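11S globulin seed storage protein (PDB 3QAC) probably serves as a seed storage protein, a nutrient reserve built from subunits that each hold two cupin domains. Local coordinates at residues A[352-357]-A[389-394]; A[331-336]-A[449-454]; A[347-352]-A[372-377]; A[290-295]-A[304-309]. All blocks are in the same frame, centred on the assembly; numbering follows the deposited sequence.

Contact 1 (A[352-357]-A[389-394]); sequences RGRGRI and QAFEDG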
loop_
_atom_site.group_PDB
_atom_site.type_symbol
_atom_site.label_atom_id
_atom_site.label_comp_id
_atom_site.label_asym_id
_atom_site.label_seq_id
_atom_site.Cartn_x
_atom_site.Cartn_y
_atom_site.Cartn_z
ATOM N N ARG A 352 -18.077 -6.189 27.795
ATOM C CA ARG A 352 -18.681 -6.210 29.130
ATOM C C ARG A 352 -17.626 -6.310 30.211
ATOM O O ARG A 352 -16.452 -6.544 29.926
ATOM C CB ARG A 352 -19.689 -7.354 29.273
ATOM C CG ARG A 352 -19.063 -8.731 29.300
ATOM C CD ARG A 352 -19.938 -9.736 30.055
ATOM N NE ARG A 352 -20.066 -9.377 31.464
ATOM C CZ ARG A 352 -19.148 -9.634 32.391
ATOM N NH1 ARG A 352 -19.346 -9.257 33.646
ATOM N NH2 ARG A 352 -18.024 -10.259 32.068
ATOM N N GLY A 353 -18.042 -6.137 31.460
ATOM C CA GLY A 353 -17.093 -6.181 32.555
ATOM C C GLY A 353 -16.270 -4.908 32.655
ATOM O O GLY A 353 -16.678 -3.835 32.209
ATOM N N ARG A 354 -15.090 -5.034 33.243
ATOM C CA ARG A 354 -14.268 -3.884 33.530
ATOM C C ARG A 354 -12.843 -4.357 33.697
ATOM O O ARG A 354 -12.607 -5.458 34.200
ATOM C CB ARG A 354 -14.748 -3.199 34.811
ATOM C CG ARG A 354 -13.943 -1.972 35.205
ATOM C CD ARG A 354 -14.603 -1.224 36.364
ATOM N NE ARG A 354 -15.941 -0.746 36.013
ATOM C CZ ARG A 354 -16.227 0.501 35.640
ATOM N NH1 ARG A 354 -15.263 1.417 35.569
ATOM N NH2 ARG A 354 -17.483 0.833 35.345
ATOM N N GLY A 355 -11.894 -3.534 33.257
ATOM C CA GLY A 355 -10.495 -3.891 33.348
ATOM C C GLY A 355 -9.581 -2.713 33.595
ATOM O O GLY A 355 -9.810 -1.618 33.071
ATOM N N ARG A 356 -8.563 -2.924 34.424
ATOM C CA ARG A 356 -7.476 -1.961 34.536
ATOM C C ARG A 356 -6.564 -2.222 33.337
ATOM O O ARG A 356 -5.925 -3.272 33.214
ATOM C CB ARG A 356 -6.737 -2.068 35.889
ATOM C CG ARG A 356 -5.237 -1.667 35.890
ATOM C CD ARG A 356 -4.884 -0.528 36.877
ATOM N NE ARG A 356 -5.648 0.695 36.615
ATOM C CZ ARG A 356 -5.385 1.898 37.140
ATOM N NH1 ARG A 356 -4.353 2.068 37.966
ATOM N NH2 ARG A 356 -6.154 2.943 36.833
ATOM N N ILE A 357 -6.549 -1.265 32.429
ATOM C CA ILE A 357 -5.759 -1.396 31.233
ATOM C C ILE A 357 -4.604 -0.433 31.317
ATOM O O ILE A 357 -4.771 0.742 31.618
ATOM C CB ILE A 357 -6.622 -1.154 29.970
ATOM C CG1 ILE A 357 -7.669 -2.267 29.857
ATOM C CG2 ILE A 357 -5.752 -1.113 28.722
ATOM C CD1 ILE A 357 -8.744 -1.998 28.846
ATOM N N GLN A 389 -6.052 -6.195 32.987
ATOM C CA GLN A 389 -6.349 -6.845 34.253
ATOM C C GLN A 389 -7.839 -6.764 34.537
ATOM O O GLN A 389 -8.379 -5.688 34.808
ATOM C CB GLN A 389 -5.537 -6.207 35.371
ATOM C CG GLN A 389 -6.090 -6.434 36.751
ATOM C CD GLN A 389 -5.403 -7.564 37.459
ATOM O OE1 GLN A 389 -4.287 -7.412 37.964
ATOM N NE2 GLN A 389 -6.064 -8.713 37.506
ATOM N N ALA A 390 -8.511 -7.907 34.441
ATOM C CA ALA A 390 -9.941 -7.976 34.721
ATOM C C ALA A 390 -10.222 -7.699 36.197
ATOM O O ALA A 390 -9.406 -8.001 37.075
ATOM C CB ALA A 390 -10.488 -9.342 34.326
ATOM N N PHE A 391 -11.384 -7.125 36.472
ATOM C CA PHE A 391 -11.838 -7.021 37.850
ATOM C C PHE A 391 -12.855 -8.122 38.139
ATOM O O PHE A 391 -12.998 -9.062 37.348
ATOM C CB PHE A 391 -12.378 -5.627 38.166
ATOM C CG PHE A 391 -11.302 -4.584 38.282
ATOM C CD1 PHE A 391 -10.146 -4.841 39.014
ATOM C CD2 PHE A 391 -11.438 -3.347 37.662
ATOM C CE1 PHE A 391 -9.145 -3.879 39.126
ATOM C CE2 PHE A 391 -10.448 -2.383 37.770
ATOM C CZ PHE A 391 -9.299 -2.648 38.502
ATOM N N GLU A 392 -13.553 -8.000 39.267
ATOM C CA GLU A 392 -14.341 -9.103 39.826
ATOM C C GLU A 392 -15.410 -9.648 38.872
ATOM O O GLU A 392 -15.808 -10.810 38.953
ATOM C CB GLU A 392 -14.956 -8.685 41.167
ATOM C CG GLU A 392 -13.919 -8.300 42.235
ATOM C CD GLU A 392 -13.079 -7.078 41.840
ATOM O OE1 GLU A 392 -13.606 -6.204 41.117
ATOM O OE2 GLU A 392 -11.895 -6.987 42.252
ATOM N N ASP A 393 -15.863 -8.810 37.951
ATOM C CA ASP A 393 -16.885 -9.236 37.018
ATOM C C ASP A 393 -16.280 -9.777 35.726
ATOM O O ASP A 393 -16.987 -10.157 34.795
ATOM C CB ASP A 393 -17.837 -8.083 36.728
ATOM C CG ASP A 393 -19.262 -8.417 37.086
ATOM O OD1 ASP A 393 -19.453 -9.153 38.084
ATOM O OD2 ASP A 393 -20.181 -7.951 36.371
ATOM N N GLY A 394 -14.957 -9.819 35.680
ATOM C CA GLY A 394 -14.275 -10.201 34.466
ATOM C C GLY A 394 -14.222 -9.029 33.507
ATOM O O GLY A 394 -14.616 -7.907 33.831
#

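Contact 2 (A[331-336]-A[449-454]); sequences YRNAMM and LFRSSG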
loop_
_atom_site.group_PDB
_atom_site.type_symbol
_atom_site.label_atom_id
_atom_site.label_comp_id
_atom_site.label_asym_id
_atom_site.label_seq_id
_atom_site.Cartn_x
_atom_site.Cartn_y
_atom_site.Cartn_z
ATOM N N TYR A 331 -11.869 -13.826 32.893
ATOM C CA TYR A 331 -12.760 -14.135 34.005
ATOM C C TYR A 331 -12.327 -13.310 35.205
ATOM O O TYR A 331 -11.324 -12.597 35.128
ATOM C CB TYR A 331 -12.695 -15.628 34.321
ATOM C CG TYR A 331 -13.182 -16.502 33.186
ATOM C CD1 TYR A 331 -14.357 -16.198 32.507
ATOM C CD2 TYR A 331 -12.472 -17.634 32.799
ATOM C CE1 TYR A 331 -14.815 -16.994 31.466
ATOM C CE2 TYR A 331 -12.924 -18.447 31.761
ATOM C CZ TYR A 331 -14.092 -18.119 31.100
ATOM O OH TYR A 331 -14.539 -18.917 30.074
ATOM N N ARG A 332 -13.066 -13.410 36.308
ATOM C CA ARG A 332 -12.772 -12.587 37.482
ATOM C C ARG A 332 -11.282 -12.569 37.840
ATOM O O ARG A 332 -10.649 -13.611 37.991
ATOM C CB ARG A 332 -13.662 -12.959 38.694
ATOM C CG ARG A 332 -13.303 -14.254 39.440
ATOM C CD ARG A 332 -12.935 -14.001 40.922
ATOM N NE ARG A 332 -14.053 -14.145 41.863
ATOM C CZ ARG A 332 -14.033 -14.917 42.953
ATOM N NH1 ARG A 332 -12.954 -15.632 43.251
ATOM N NH2 ARG A 332 -15.094 -14.981 43.753
ATOM N N ASN A 333 -10.739 -11.356 37.940
ATOM C CA ASN A 333 -9.355 -11.095 38.357
ATOM C C ASN A 333 -8.272 -11.686 37.458
ATOM O O ASN A 333 -7.092 -11.646 37.792
ATOM C CB ASN A 333 -9.134 -11.495 39.816
ATOM C CG ASN A 333 -10.125 -10.825 40.757
ATOM O OD1 ASN A 333 -10.556 -9.692 40.527
ATOM N ND2 ASN A 333 -10.499 -11.528 41.820
ATOM N N ALA A 334 -8.671 -12.224 36.316
ATOM C CA ALA A 334 -7.708 -12.776 35.386
ATOM C C ALA A 334 -7.078 -11.643 34.606
ATOM O O ALA A 334 -7.626 -10.535 34.529
ATOM C CB ALA A 334 -8.369 -13.761 34.447
ATOM N N MET A 335 -5.913 -11.918 34.040
ATOM C CA MET A 335 -5.224 -10.917 33.249
ATOM C C MET A 335 -4.667 -11.500 31.961
ATOM O O MET A 335 -4.418 -12.703 31.850
ATOM C CB MET A 335 -4.102 -10.245 34.053
ATOM C CG MET A 335 -2.732 -10.845 33.819
ATOM S SD MET A 335 -1.405 -9.885 34.590
ATOM C CE MET A 335 -2.128 -9.586 36.202
ATOM N N MET A 336 -4.513 -10.627 30.978
ATOM C CA MET A 336 -3.752 -10.949 29.789
ATOM C C MET A 336 -2.375 -10.343 30.007
ATOM O O MET A 336 -2.256 -9.145 30.235
ATOM C CB MET A 336 -4.423 -10.355 28.556
ATOM C CG MET A 336 -3.716 -10.711 27.267
ATOM S SD MET A 336 -4.761 -10.386 25.846
ATOM C CE MET A 336 -3.767 -11.062 24.525
ATOM N N LEU A 449 -3.000 -15.774 28.842
ATOM C CA LEU A 449 -4.041 -15.488 29.825
ATOM C C LEU A 449 -3.708 -16.162 31.148
ATOM O O LEU A 449 -3.408 -17.355 31.181
ATOM C CB LEU A 449 -5.385 -15.983 29.324
ATOM C CG LEU A 449 -5.852 -15.303 28.043
ATOM C CD1 LEU A 449 -7.205 -15.833 27.634
ATOM C CD2 LEU A 449 -5.908 -13.804 28.253
ATOM N N PHE A 450 -3.753 -15.386 32.228
ATOM C CA PHE A 450 -3.366 -15.852 33.554
ATOM C C PHE A 450 -4.495 -15.663 34.537
ATOM O O PHE A 450 -5.263 -14.711 34.438
ATOM C CB PHE A 450 -2.200 -15.031 34.100
ATOM C CG PHE A 450 -1.014 -14.978 33.201
ATOM C CD1 PHE A 450 -0.074 -13.975 33.353
ATOM C CD2 PHE A 450 -0.832 -15.929 32.206
ATOM C CE1 PHE A 450 1.032 -13.922 32.533
ATOM C CE2 PHE A 450 0.262 -15.881 31.371
ATOM C CZ PHE A 450 1.201 -14.881 31.530
ATOM N N ARG A 451 -4.576 -16.557 35.511
ATOM C CA ARG A 451 -5.449 -16.326 36.636
ATOM C C ARG A 451 -4.683 -15.478 37.638
ATOM O O ARG A 451 -3.551 -15.802 38.002
ATOM C CB ARG A 451 -5.896 -17.638 37.264
ATOM C CG ARG A 451 -7.025 -17.437 38.248
ATOM C CD ARG A 451 -7.811 -16.177 37.893
ATOM N NE ARG A 451 -8.625 -15.727 39.011
ATOM C CZ ARG A 451 -9.830 -16.211 39.296
ATOM N NH1 ARG A 451 -10.363 -17.163 38.535
ATOM N NH2 ARG A 451 -10.502 -15.745 40.342
ATOM N N SER A 452 -5.294 -14.374 38.055
ATOM C CA SER A 452 -4.632 -13.409 38.934
ATOM C C SER A 452 -5.479 -13.064 40.160
ATOM O O SER A 452 -6.652 -13.441 40.249
ATOM C CB SER A 452 -4.270 -12.128 38.165
ATOM O OG SER A 452 -3.236 -12.375 37.221
ATOM N N SER A 453 -4.868 -12.354 41.106
ATOM C CA SER A 453 -5.563 -11.929 42.321
ATOM C C SER A 453 -5.861 -10.422 42.293
ATOM O O SER A 453 -4.993 -9.614 41.954
ATOM C CB SER A 453 -4.760 -12.312 43.572
ATOM O OG SER A 453 -4.792 -13.716 43.796
ATOM N N GLY A 454 -7.092 -10.053 42.645
ATOM C CA GLY A 454 -7.530 -8.670 42.555
ATOM C C GLY A 454 -7.844 -8.056 43.905
ATOM O O GLY A 454 -7.763 -6.838 44.072
#

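Contact 3 (A[347-352]-A[372-377]); sequences IMYCVR and LSRGQL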
loop_
_atom_site.group_PDB
_atom_site.type_symbol
_atom_site.label_atom_id
_atom_site.label_comp_id
_atom_site.label_asym_id
_atom_site.label_seq_id
_atom_site.Cartn_x
_atom_site.Cartn_y
_atom_site.Cartn_z
ATOM N N ILE A 347 -7.854 -1.663 18.028
ATOM C CA ILE A 347 -8.937 -0.878 18.578
ATOM C C ILE A 347 -9.683 -1.813 19.487
ATOM O O ILE A 347 -10.509 -2.599 19.041
ATOM C CB ILE A 347 -9.873 -0.258 17.517
ATOM C CG1 ILE A 347 -9.138 0.811 16.715
ATOM C CG2 ILE A 347 -11.058 0.418 18.184
ATOM C CD1 ILE A 347 -7.947 0.272 15.883
ATOM N N MET A 348 -9.339 -1.755 20.764
ATOM C CA MET A 348 -9.981 -2.605 21.743
ATOM C C MET A 348 -11.225 -1.979 22.348
ATOM O O MET A 348 -11.157 -1.031 23.127
ATOM C CB MET A 348 -9.039 -2.964 22.870
ATOM C CG MET A 348 -9.837 -3.568 23.996
ATOM S SD MET A 348 -8.801 -4.148 25.292
ATOM C CE MET A 348 -7.963 -2.632 25.694
ATOM N N TYR A 349 -12.353 -2.547 21.984
ATOM C CA TYR A 349 -13.656 -2.158 22.466
ATOM C C TYR A 349 -14.078 -3.054 23.614
ATOM O O TYR A 349 -14.034 -4.294 23.498
ATOM C CB TYR A 349 -14.620 -2.402 21.338
ATOM C CG TYR A 349 -16.051 -2.116 21.660
ATOM C CD1 TYR A 349 -16.521 -0.805 21.705
ATOM C CD2 TYR A 349 -16.948 -3.147 21.874
ATOM C CE1 TYR A 349 -17.835 -0.537 21.971
ATOM C CE2 TYR A 349 -18.277 -2.881 22.143
ATOM C CZ TYR A 349 -18.709 -1.566 22.191
ATOM O OH TYR A 349 -20.025 -1.276 22.449
ATOM N N CYS A 350 -14.505 -2.448 24.715
ATOM C CA CYS A 350 -14.969 -3.251 25.835
ATOM C C CYS A 350 -16.414 -3.650 25.655
ATOM O O CYS A 350 -17.299 -2.805 25.543
ATOM C CB CYS A 350 -14.806 -2.538 27.166
ATOM S SG CYS A 350 -15.467 -3.551 28.505
ATOM N N VAL A 351 -16.636 -4.954 25.641
ATOM C CA VAL A 351 -17.959 -5.519 25.452
ATOM C C VAL A 351 -18.718 -5.637 26.765
ATOM O O VAL A 351 -19.882 -5.252 26.838
ATOM C CB VAL A 351 -17.893 -6.901 24.761
ATOM C CG1 VAL A 351 -19.272 -7.517 24.672
ATOM C CG2 VAL A 351 -17.291 -6.764 23.368
ATOM N N ARG A 352 -18.077 -6.189 27.795
ATOM C CA ARG A 352 -18.681 -6.210 29.130
ATOM C C ARG A 352 -17.626 -6.310 30.211
ATOM O O ARG A 352 -16.452 -6.544 29.926
ATOM C CB ARG A 352 -19.689 -7.354 29.273
ATOM C CG ARG A 352 -19.063 -8.731 29.300
ATOM C CD ARG A 352 -19.938 -9.736 30.055
ATOM N NE ARG A 352 -20.066 -9.377 31.464
ATOM C CZ ARG A 352 -19.148 -9.634 32.391
ATOM N NH1 ARG A 352 -19.346 -9.257 33.646
ATOM N NH2 ARG A 352 -18.024 -10.259 32.068
ATOM N N LEU A 372 -11.384 0.284 31.718
ATOM C CA LEU A 372 -12.328 0.285 30.609
ATOM C C LEU A 372 -13.543 -0.499 31.019
ATOM O O LEU A 372 -13.417 -1.544 31.670
ATOM C CB LEU A 372 -11.736 -0.421 29.400
ATOM C CG LEU A 372 -11.104 0.242 28.185
ATOM C CD1 LEU A 372 -11.303 -0.741 27.011
ATOM C CD2 LEU A 372 -11.696 1.586 27.881
ATOM N N SER A 373 -14.715 -0.025 30.623
ATOM C CA SER A 373 -15.952 -0.778 30.853
ATOM C C SER A 373 -16.857 -0.711 29.644
ATOM O O SER A 373 -16.482 -0.154 28.605
ATOM C CB SER A 373 -16.691 -0.271 32.095
ATOM O OG SER A 373 -16.702 1.147 32.144
ATOM N N ARG A 374 -18.052 -1.267 29.790
ATOM C CA ARG A 374 -18.984 -1.432 28.681
ATOM C C ARG A 374 -18.973 -0.221 27.757
ATOM O O ARG A 374 -19.123 0.911 28.206
ATOM C CB ARG A 374 -20.407 -1.705 29.214
ATOM C CG ARG A 374 -21.546 -1.728 28.161
ATOM C CD ARG A 374 -21.017 -1.932 26.727
ATOM N NE ARG A 374 -21.967 -1.689 25.631
ATOM C CZ ARG A 374 -22.604 -0.541 25.368
ATOM N NH1 ARG A 374 -22.467 0.528 26.151
ATOM N NH2 ARG A 374 -23.419 -0.475 24.313
ATOM N N GLY A 375 -18.778 -0.473 26.467
ATOM C CA GLY A 375 -19.052 0.513 25.442
ATOM C C GLY A 375 -17.930 1.494 25.227
ATOM O O GLY A 375 -18.033 2.365 24.372
ATOM N N GLN A 376 -16.875 1.378 26.018
ATOM C CA GLN A 376 -15.694 2.203 25.818
ATOM C C GLN A 376 -14.651 1.448 25.016
ATOM O O GLN A 376 -14.585 0.213 25.065
ATOM C CB GLN A 376 -15.073 2.579 27.147
ATOM C CG GLN A 376 -16.040 3.181 28.150
ATOM C CD GLN A 376 -15.332 3.611 29.421
ATOM O OE1 GLN A 376 -14.497 2.882 29.956
ATOM N NE2 GLN A 376 -15.657 4.800 29.905
ATOM N N LEU A 377 -13.814 2.186 24.299
ATOM C CA LEU A 377 -12.729 1.559 23.585
ATOM C C LEU A 377 -11.484 2.351 23.827
ATOM O O LEU A 377 -11.544 3.540 24.108
ATOM C CB LEU A 377 -13.034 1.483 22.088
ATOM C CG LEU A 377 -13.221 2.826 21.360
ATOM C CD1 LEU A 377 -11.867 3.460 21.065
ATOM C CD2 LEU A 377 -14.013 2.626 20.067
#

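Contact 4 (A[290-295]-A[304-309]); sequences NVDDPS and AGRLTT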
loop_
_atom_site.group_PDB
_atom_site.type_symbol
_atom_site.label_atom_id
_atom_site.label_comp_id
_atom_site.label_asym_id
_atom_site.label_seq_id
_atom_site.Cartn_x
_atom_site.Cartn_y
_atom_site.Cartn_z
ATOM N N ASN A 290 -18.263 -16.613 14.147
ATOM C CA ASN A 290 -18.721 -16.295 15.481
ATOM C C ASN A 290 -17.618 -16.579 16.495
ATOM O O ASN A 290 -17.163 -17.716 16.631
ATOM C CB ASN A 290 -19.976 -17.080 15.801
ATOM C CG ASN A 290 -20.711 -16.514 16.966
ATOM O OD1 ASN A 290 -20.231 -16.586 18.090
ATOM N ND2 ASN A 290 -21.882 -15.932 16.716
ATOM N N VAL A 291 -17.164 -15.538 17.185
ATOM C CA VAL A 291 -16.039 -15.679 18.104
ATOM C C VAL A 291 -16.510 -16.128 19.477
ATOM O O VAL A 291 -15.707 -16.311 20.389
ATOM C CB VAL A 291 -15.222 -14.375 18.236
ATOM C CG1 VAL A 291 -14.449 -14.116 16.964
ATOM C CG2 VAL A 291 -16.132 -13.227 18.552
ATOM N N ASP A 292 -17.817 -16.307 19.625
ATOM C CA ASP A 292 -18.348 -16.866 20.866
ATOM C C ASP A 292 -18.302 -18.398 20.870
ATOM O O ASP A 292 -18.694 -19.046 21.842
ATOM C CB ASP A 292 -19.754 -16.341 21.127
ATOM C CG ASP A 292 -19.734 -14.968 21.742
ATOM O OD1 ASP A 292 -18.638 -14.593 22.219
ATOM O OD2 ASP A 292 -20.792 -14.284 21.773
ATOM N N ASP A 293 -17.794 -18.967 19.785
ATOM C CA ASP A 293 -17.710 -20.409 19.659
ATOM C C ASP A 293 -16.477 -20.893 20.411
ATOM O O ASP A 293 -15.362 -20.822 19.897
ATOM C CB ASP A 293 -17.646 -20.786 18.182
ATOM C CG ASP A 293 -17.565 -22.292 17.952
ATOM O OD1 ASP A 293 -17.142 -23.034 18.872
ATOM O OD2 ASP A 293 -17.917 -22.731 16.832
ATOM N N PRO A 294 -16.679 -21.422 21.624
ATOM C CA PRO A 294 -15.538 -21.733 22.490
ATOM C C PRO A 294 -14.565 -22.745 21.884
ATOM O O PRO A 294 -13.395 -22.745 22.282
ATOM C CB PRO A 294 -16.196 -22.290 23.762
ATOM C CG PRO A 294 -17.635 -21.860 23.686
ATOM C CD PRO A 294 -17.951 -21.848 22.224
ATOM N N SER A 295 -15.014 -23.585 20.953
ATOM C CA SER A 295 -14.094 -24.526 20.311
ATOM C C SER A 295 -13.088 -23.819 19.407
ATOM O O SER A 295 -12.032 -24.376 19.091
ATOM C CB SER A 295 -14.848 -25.563 19.484
ATOM O OG SER A 295 -15.320 -25.002 18.278
ATOM N N ALA A 304 -9.000 -18.457 33.663
ATOM C CA ALA A 304 -8.350 -17.209 33.287
ATOM C C ALA A 304 -9.207 -16.577 32.203
ATOM O O ALA A 304 -9.627 -15.428 32.319
ATOM C CB ALA A 304 -6.944 -17.463 32.790
ATOM N N GLY A 305 -9.473 -17.357 31.157
ATOM C CA GLY A 305 -10.386 -16.977 30.094
ATOM C C GLY A 305 -9.962 -17.497 28.724
ATOM O O GLY A 305 -9.252 -18.500 28.605
ATOM N N ARG A 306 -10.387 -16.802 27.679
ATOM C CA ARG A 306 -10.033 -17.213 26.334
ATOM C C ARG A 306 -9.828 -16.054 25.354
ATOM O O ARG A 306 -10.284 -14.911 25.565
ATOM C CB ARG A 306 -11.071 -18.190 25.778
ATOM C CG ARG A 306 -12.450 -17.615 25.675
ATOM C CD ARG A 306 -13.299 -18.454 24.751
ATOM N NE ARG A 306 -14.662 -18.603 25.252
ATOM C CZ ARG A 306 -15.682 -17.810 24.924
ATOM N NH1 ARG A 306 -16.885 -18.041 25.442
ATOM N NH2 ARG A 306 -15.507 -16.786 24.085
ATOM N N LEU A 307 -9.143 -16.383 24.270
ATOM C CA LEU A 307 -8.845 -15.446 23.218
ATOM C C LEU A 307 -9.197 -16.160 21.931
ATOM O O LEU A 307 -8.846 -17.317 21.746
ATOM C CB LEU A 307 -7.364 -15.091 23.273
ATOM C CG LEU A 307 -6.853 -13.933 22.448
ATOM C CD1 LEU A 307 -7.519 -12.617 22.908
ATOM C CD2 LEU A 307 -5.353 -13.872 22.605
ATOM N N THR A 308 -9.926 -15.489 21.055
ATOM C CA THR A 308 -10.373 -16.103 19.817
ATOM C C THR A 308 -10.080 -15.164 18.674
ATOM O O THR A 308 -10.548 -14.026 18.673
ATOM C CB THR A 308 -11.876 -16.400 19.856
ATOM O OG1 THR A 308 -12.140 -17.350 20.886
ATOM C CG2 THR A 308 -12.345 -16.965 18.535
ATOM N N THR A 309 -9.285 -15.623 17.712
ATOM C CA THR A 309 -8.863 -14.744 16.630
ATOM C C THR A 309 -9.653 -14.962 15.355
ATOM O O THR A 309 -10.016 -16.081 15.017
ATOM C CB THR A 309 -7.365 -14.872 16.316
ATOM O OG1 THR A 309 -7.111 -16.148 15.717
ATOM C CG2 THR A 309 -6.546 -14.743 17.575
#

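Contact 1 (A[352-357]-A[389-394])
Strands 354-357 and 389-391 pair antiparallel, with Arg356 and Gln389 as a hydrogen-bonded pair and Gly355 facing Ala390 as a non-hydrogen-bonded one. Arg356 N gives to Gln389 O at 2.8 Å, and Gln389 N returns the bond to Arg356 O. Phe391 N reaches Arg354 O, and Arg354 N reaches Gly394 O at 3.0 Å. The Phe391 ring packs against the aliphatic parts of Arg354 and Arg356. CG of Arg354 meets the ring edge at CD2, 3.8 Å away. CB of Arg356 approaches CZ of the ring obliquely at 3.7 Å. The polar ends go elsewhere: Arg354 to Glu371 and Arg356 to Asp369. Arg352 grips the other turn: NH1 and NH2 both point at Asp393 O, at 2.8 Å and 2.9 Å, and this oxygen lies in the guanidinium plane. NH1 also forms a salt bridge with Asp393 OD2 at 3.1 Å, the carboxylate plane being turned 55° from the guanidinium. NH2 has a charged partner in Glu396. The chain turns a corner in both segments, at 352-353 and 392-393. It passes there between the two sheets of the C-terminal cupin domain, from strand 346-351 to 354-360 and from 385-391 to 394-401. This two-sheet barrel is the cupin fold.

Contact 2 (A[331-336]-A[449-454])
Met335 and Phe450 form the tight part of this contact, an antiparallel hydrogen-bonded pair. Phe450 N gives to Met335 O at 2.8 Å, almost straight at 173°, and Met335 N gives to Phe450 O at 2.9 Å. On the same face of the sheet, CG of Met335 lies 4.1 Å from CD1 of the Phe450 ring. The Met335 chain bends at chi3 (45°), which places CE 3.2 Å from Ser452 OG. That hydroxyl is buried without a polar partner in the model. On the other face, CD2 of Leu449 packs on CB of Met336 at 3.8 Å. The Arg332 end is the solvent side, where no hydrogen bond joins Arg332 and Arg451. Arg332 O sits over the centre of the Arg451 guanidinium face, 3.0 Å from CZ. Arg451 NE instead bonds in plane to Ser452 O at 3.3 Å, and its NH1 goes to Glu303 O. The two guanidinium planes stand 86° apart. Arg332 NH1 and Arg451 NH2, like charges 3.8 Å apart, would probably repel each other. Strand 449-450 borders strand 335-341, which also pairs with strand 385-391. Helix 217-224 of a second subunit covers the Met335 face, with its Ser223 on Met335 and Phe450.

Contact 3 (A[347-352]-A[372-377])
Cys350 pushes its side chain against the backbone of a tight turn, with CB 3.3 Å from Ser373 O. Its chi1 of 177° puts SG anti to the backbone N and against the same carbonyl. The turn is a type II beta turn from Ser373 to Gln376, in the C-terminal cupin domain. It joins strand 366-373 to strand 377-380, and Gly375 takes its positive-phi position. Two backbone bonds tie it to the strand: Cys350 N gives to Gln376 O at 2.7 Å, and Gly375 N gives to Cys350 O at 2.9 Å. Inside the turn, Ser373 N donates to Gln376 OE1 from above the amide plane. The apolar side is buried. CD1 of Leu372 touches Cys350 CB and also Met348 CE, while Ile347 and Leu377 lie side by side, pointing the same way. Tyr349 pairs with Leu377 across the strands, and CB of Leu377 meets the Tyr349 ring at its edge. The far end of the tyrosine reaches the turn and the N-terminal part of the chain, where OH bonds to Glu77 and Arg54. The same OH lies over one face of the Arg374 guanidinium, 3.8 Å from NE, and 3.6 Å from Gly375 CA.

Contact 4 (A[290-295]-A[304-309])
Val291 meets Thr308 across this contact, just after Asn290 has started the turn. Asn290 OD1 takes a bond from Asp292 N at 2.9 Å, an Asx turn, within a type I beta turn from Asn290 to Asp293. Val291 then points toward the strand. Its CB and CG1 both rest on CG2 of Thr308, and the CG1 to CG2 distance is 3.9 Å. CG2 of Thr308 is anti to the backbone N, which puts it against Val291. Val291 O lies 3.7 Å from Thr308 OG1 and equally far from Arg306 NH2. Asp292 comes next. Its OD1 is 4.3 Å from Arg306 NH2, beyond a salt bridge, and its charged partner is Lys327. Asp293 turns away and opens a second Asx turn. Pro294 follows with CA over one face of the Arg306 guanidinium and CB 4.3 Å from NE. Ser295 completes the second Asx turn. Its N, at 3.0 Å, and its OG, at 2.7 Å, both give to Asp293 OD1 from the same face of the carboxylate. The arrangement is a loop with two Asx turns packed on strand 305-310, without a hydrogen bond between the two, near the edge of a sheet of the C-terminal cupin domain.

Overall arrangement
Contact 4 closes first along the chain, before contacts 1, 2 and 3 open. Contact 2 spans the longest loop and encloses contacts 1 and 3, whose segments alternate and share Arg352. Contacts 1 and 2 have centres about 9 Å apart and meet in one sheet, where strands 335-341 and 385-391 are neighbours. Contact 3 is centred about 10 Å from contact 1 and joins the two sheets of the C-terminal cupin domain, through strands 346-351 and 366-373. Contact 4 lies about 16 Å from contact 2, centre to centre. They touch where Tyr331 N meets Ala304 O. Contacts 1 and 2 build one sheet and contact 4 lays a loop on the other. Contact 2 brings the modelled chain's end onto the domain.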